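Local coordinates for protein 'Carboxyl esterase 2 (Tuber melanosporum Mel28, PDB 5MIF) that probably hydrolyses carboxylic esters, as an archaea-like carboxylesterase of the alpha/beta hydrolase fold from a mycorrhizal truffle fungus, at residues L280-V286 against I310-I316; T221-C225 against A263-R267. All coordinates share one frame; numbering follows the deposited sequence.

How the contacts relate
Contacts 1 and 2 both belong to the alpha/beta hydrolase fold, one inside its central sheet and the other among the loops beyond the strand ends. Contact 1 pairs strand 279-284 with the outermost strand of the sheet within this chain, 307-312, whereas contact 2 joins the loop that follows strand 213-217, the neighbour of 279-284 in the sheet, to the loop before helix 270-273. Their centres lie 19 Å apart and their nearest atoms about 7 Å, so they do not touch. Contact 1 adjoins the probable active site: Asp287 and His317, which with Ser190 have the geometry of a catalytic triad, directly follow its two segments. Contact 2 closes earlier along the chain.

Contact 1 (L280-V286 against I310-I316); sequences LIVVAEV and IRVLGTI
With chi1 at 174°, Glu285 swings CG opposite its own N and runs on extended, which carries its carboxylate past Leu313 to the corner of the other segment. There Glu285 OE1 accepts from Gly314 N at 2.6 Å, met nearly along the C-O axis with an N-H...O angle of 162°. The carboxyl carbon Glu285 CD also lies 3.7 Å from Leu313 CG, the two side chains crossing obliquely. The other oxygen, OE2, forms a salt bridge with Arg298 of the second subunit, so one carboxylate holds a turn of its own chain and a charge across the interface. Before the corner, Ile310 N binds Ile281 O, Val283 N binds Ile310 O at 2.9 Å, and Val312 N binds Val283 O, the ladder of a parallel pair. These strands, 25° apart, are the two ends of a beta-alpha-beta crossover through helix 290-302, within the alpha/beta hydrolase sheet. On one face Val282 CG1 meets Val312 CG2 at 3.8 Å, with Phe319 against Val282 and helix 329-345 against Val312. On the other, Val283 CG2 packs 3.8 Å from Arg311 CB, while the guanidinium of Arg311 is bridged to Glu294. Beyond the corner the segments meet again, Val286 N donating to Thr315 O at 3.0 Å; Ala284 CB, at the end of its strand, sits 3.4 Å from Ile316 C, beside the probable triad.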
# COMPACT_ATOMS: atom_id res chain seq x y z
N LEU A 280 -2.21 -1.25 10.88
CA LEU A 280 -1.70 -0.86 9.58
C LEU A 280 -1.27 0.61 9.61
O LEU A 280 -2.07 1.49 9.96
CB LEU A 280 -2.75 -1.08 8.49
CG LEU A 280 -2.49 -0.40 7.14
CD1 LEU A 280 -1.27 -1.00 6.43
CD2 LEU A 280 -3.71 -0.51 6.26
N ILE A 281 -0.02 0.88 9.26
CA ILE A 281 0.48 2.25 9.20
C ILE A 281 0.80 2.66 7.77
O ILE A 281 1.53 1.97 7.06
CB ILE A 281 1.73 2.43 10.08
CG1 ILE A 281 1.38 2.09 11.53
CG2 ILE A 281 2.29 3.85 9.95
CD1 ILE A 281 2.57 2.04 12.47
N VAL A 282 0.24 3.78 7.36
CA VAL A 282 0.48 4.32 6.03
C VAL A 282 1.14 5.69 6.18
O VAL A 282 0.65 6.52 6.94
CB VAL A 282 -0.84 4.42 5.23
CG1 VAL A 282 -0.60 5.02 3.87
CG2 VAL A 282 -1.48 3.04 5.10
N VAL A 283 2.24 5.93 5.49
CA VAL A 283 2.93 7.23 5.59
C VAL A 283 3.14 7.85 4.21
O VAL A 283 3.17 7.15 3.20
CB VAL A 283 4.30 7.12 6.30
CG1 VAL A 283 4.13 6.71 7.77
CG2 VAL A 283 5.24 6.17 5.54
N ALA A 284 3.23 9.18 4.17
CA ALA A 284 3.57 9.88 2.94
C ALA A 284 5.08 9.97 2.81
O ALA A 284 5.78 10.11 3.81
CB ALA A 284 2.93 11.26 2.90
N GLU A 285 5.60 9.92 1.59
CA GLU A 285 7.05 9.96 1.40
C GLU A 285 7.63 11.33 1.75
O GLU A 285 8.61 11.43 2.49
CB GLU A 285 7.40 9.62 -0.05
CG GLU A 285 8.87 9.78 -0.36
CD GLU A 285 9.17 9.63 -1.83
OE1 GLU A 285 8.27 9.94 -2.65
OE2 GLU A 285 10.30 9.23 -2.18
N VAL A 286 7.02 12.38 1.21
CA VAL A 286 7.54 13.73 1.39
C VAL A 286 6.79 14.40 2.54
O VAL A 286 5.74 15.01 2.37
CB VAL A 286 7.42 14.53 0.08
CG1 VAL A 286 7.95 15.95 0.24
CG2 VAL A 286 8.18 13.80 -1.03
N ILE A 310 3.43 0.86 5.23
CA ILE A 310 3.47 1.21 3.82
C ILE A 310 3.79 2.68 3.60
O ILE A 310 3.16 3.56 4.19
CB ILE A 310 2.14 0.86 3.17
CG1 ILE A 310 2.10 -0.63 2.82
CG2 ILE A 310 1.92 1.66 1.91
CD1 ILE A 310 0.71 -1.08 2.50
N ARG A 311 4.78 2.94 2.76
CA ARG A 311 5.17 4.28 2.37
C ARG A 311 4.69 4.56 0.95
O ARG A 311 5.00 3.81 0.02
CB ARG A 311 6.69 4.47 2.45
CG ARG A 311 7.17 5.82 1.87
CD ARG A 311 8.69 5.85 1.65
NE ARG A 311 9.45 5.72 2.89
CZ ARG A 311 10.76 5.93 3.00
NH1 ARG A 311 11.47 6.28 1.93
NH2 ARG A 311 11.36 5.79 4.17
N VAL A 312 3.93 5.64 0.79
CA VAL A 312 3.39 6.03 -0.49
C VAL A 312 4.30 7.06 -1.11
O VAL A 312 4.49 8.14 -0.54
CB VAL A 312 1.96 6.60 -0.36
CG1 VAL A 312 1.32 6.77 -1.72
CG2 VAL A 312 1.12 5.70 0.51
N LEU A 313 4.88 6.75 -2.27
CA LEU A 313 5.84 7.67 -2.87
C LEU A 313 5.17 8.82 -3.62
O LEU A 313 4.05 8.67 -4.11
CB LEU A 313 6.79 6.91 -3.81
CG LEU A 313 8.02 6.31 -3.13
CD1 LEU A 313 7.63 5.21 -2.12
CD2 LEU A 313 9.00 5.79 -4.17
N GLY A 314 5.83 9.97 -3.66
CA GLY A 314 5.38 11.11 -4.44
C GLY A 314 4.23 11.91 -3.84
O GLY A 314 3.65 12.78 -4.50
N THR A 315 3.90 11.65 -2.58
CA THR A 315 2.80 12.39 -1.97
C THR A 315 3.24 12.98 -0.63
O THR A 315 4.35 12.73 -0.17
CB THR A 315 1.55 11.52 -1.78
OG1 THR A 315 0.43 12.35 -1.44
CG2 THR A 315 1.77 10.48 -0.71
N ILE A 316 2.35 13.77 -0.03
CA ILE A 316 2.68 14.59 1.13
C ILE A 316 1.69 14.41 2.26
O ILE A 316 0.64 13.78 2.09
CB ILE A 316 2.71 16.09 0.75
CG1 ILE A 316 1.32 16.53 0.26
CG2 ILE A 316 3.80 16.37 -0.29
CD1 ILE A 316 1.25 17.97 -0.16

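Contact 2 (T221-C225 against A263-R267)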
# COMPACT_ATOMS: atom_id res chain seq x y z
N THR A 221 3.59 10.37 16.55
CA THR A 221 3.77 9.37 17.59
C THR A 221 4.71 9.87 18.67
O THR A 221 4.73 9.35 19.79
CB THR A 221 4.33 8.07 17.01
OG1 THR A 221 5.57 8.35 16.35
CG2 THR A 221 3.38 7.47 16.00
N ASP A 222 5.48 10.90 18.34
CA ASP A 222 6.48 11.44 19.27
C ASP A 222 6.48 12.96 19.19
O ASP A 222 6.92 13.54 18.19
CB ASP A 222 7.87 10.88 18.94
CG ASP A 222 8.89 11.15 20.04
OD1 ASP A 222 8.68 12.06 20.87
OD2 ASP A 222 9.92 10.43 20.08
N LEU A 223 5.95 13.61 20.22
CA LEU A 223 5.82 15.06 20.21
C LEU A 223 7.05 15.74 20.82
O LEU A 223 7.21 16.96 20.73
CB LEU A 223 4.56 15.50 20.97
CG LEU A 223 3.24 15.52 20.19
CD1 LEU A 223 2.90 14.16 19.58
CD2 LEU A 223 2.11 16.00 21.07
N ALA A 224 7.91 14.95 21.45
CA ALA A 224 9.04 15.49 22.19
C ALA A 224 10.28 15.62 21.33
O ALA A 224 10.96 16.64 21.36
CB ALA A 224 9.34 14.61 23.39
N CYS A 225 10.56 14.58 20.55
CA CYS A 225 11.79 14.53 19.79
C CYS A 225 11.56 14.82 18.32
O CYS A 225 10.48 14.59 17.78
CB CYS A 225 12.48 13.18 19.98
SG CYS A 225 13.23 13.00 21.62
N ALA A 263 0.87 11.10 25.72
CA ALA A 263 1.04 12.13 24.68
C ALA A 263 1.76 11.59 23.45
O ALA A 263 1.41 11.92 22.31
CB ALA A 263 1.82 13.32 25.24
N SER A 264 2.77 10.78 23.70
CA SER A 264 3.65 10.28 22.65
C SER A 264 3.76 8.77 22.75
O SER A 264 4.68 8.25 23.36
CB SER A 264 5.03 10.93 22.78
OG SER A 264 4.94 12.34 22.63
N PRO A 265 2.80 8.05 22.15
CA PRO A 265 2.76 6.59 22.31
C PRO A 265 3.97 5.89 21.73
O PRO A 265 4.22 4.73 22.06
CB PRO A 265 1.47 6.19 21.58
CG PRO A 265 0.61 7.40 21.71
CD PRO A 265 1.56 8.56 21.52
N GLY A 266 4.71 6.58 20.87
CA GLY A 266 6.00 6.10 20.39
C GLY A 266 7.01 5.88 21.50
O GLY A 266 8.01 5.18 21.31
N ARG A 267 6.76 6.50 22.66
CA ARG A 267 7.66 6.41 23.80
C ARG A 267 7.12 5.48 24.88
O ARG A 267 7.66 5.43 25.99
CB ARG A 267 7.89 7.80 24.40
CG ARG A 267 8.36 8.83 23.39
CD ARG A 267 8.55 10.21 24.02
NE ARG A 267 9.81 10.27 24.73
CZ ARG A 267 10.99 10.50 24.16
NH1 ARG A 267 11.07 10.72 22.85
NH2 ARG A 267 12.09 10.51 24.90
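Asp222 and Arg267 meet with their carboxylate and guanidinium planes 61° apart, so the salt bridge is not a flat, two-pronged pairing. A single nitrogen makes it: Arg267 NH1 lies 3.0 Å from Asp222 OD2, at the guanidinium edge, but the bond is weak, bent to 132° at the hydrogen. The bend at chi3 of the arginine turns the guanidinium back toward the carboxylate, while Arg267 CD, set by the earlier torsions, lies 3.7 Å from Asp222 OD1. Ala224 CB lies over one guanidinium face, and Cys225 SG comes within 3.4 Å of Arg267 NH1. Asp222 OD1 also serves its own loop, accepting from Ala224 N at 3.0 Å, an Asx turn, and from Cys225 N, which extends it to an Asx motif, both on the same face of the carboxylate. Replacing Asp222 by an alanine would probably leave Arg267 without its carboxylate mate and let the turn at Ala224 and Cys225 move more freely. Ser264 OG receives Leu223 N at 2.9 Å in an almost straight bond (172°) and also bonds to Arg258 O. Thr221 O accepts from Gly266 N at 3.0 Å, the donor tilted from the carbonyl plane. The loop after strand 213-217 is thus tied to Ser264 and the following 3-10 segment 265-267 by one backbone-backbone bond, one serine hydroxyl and a bent ion pair that probably adds electrostatic attraction more than directional precision.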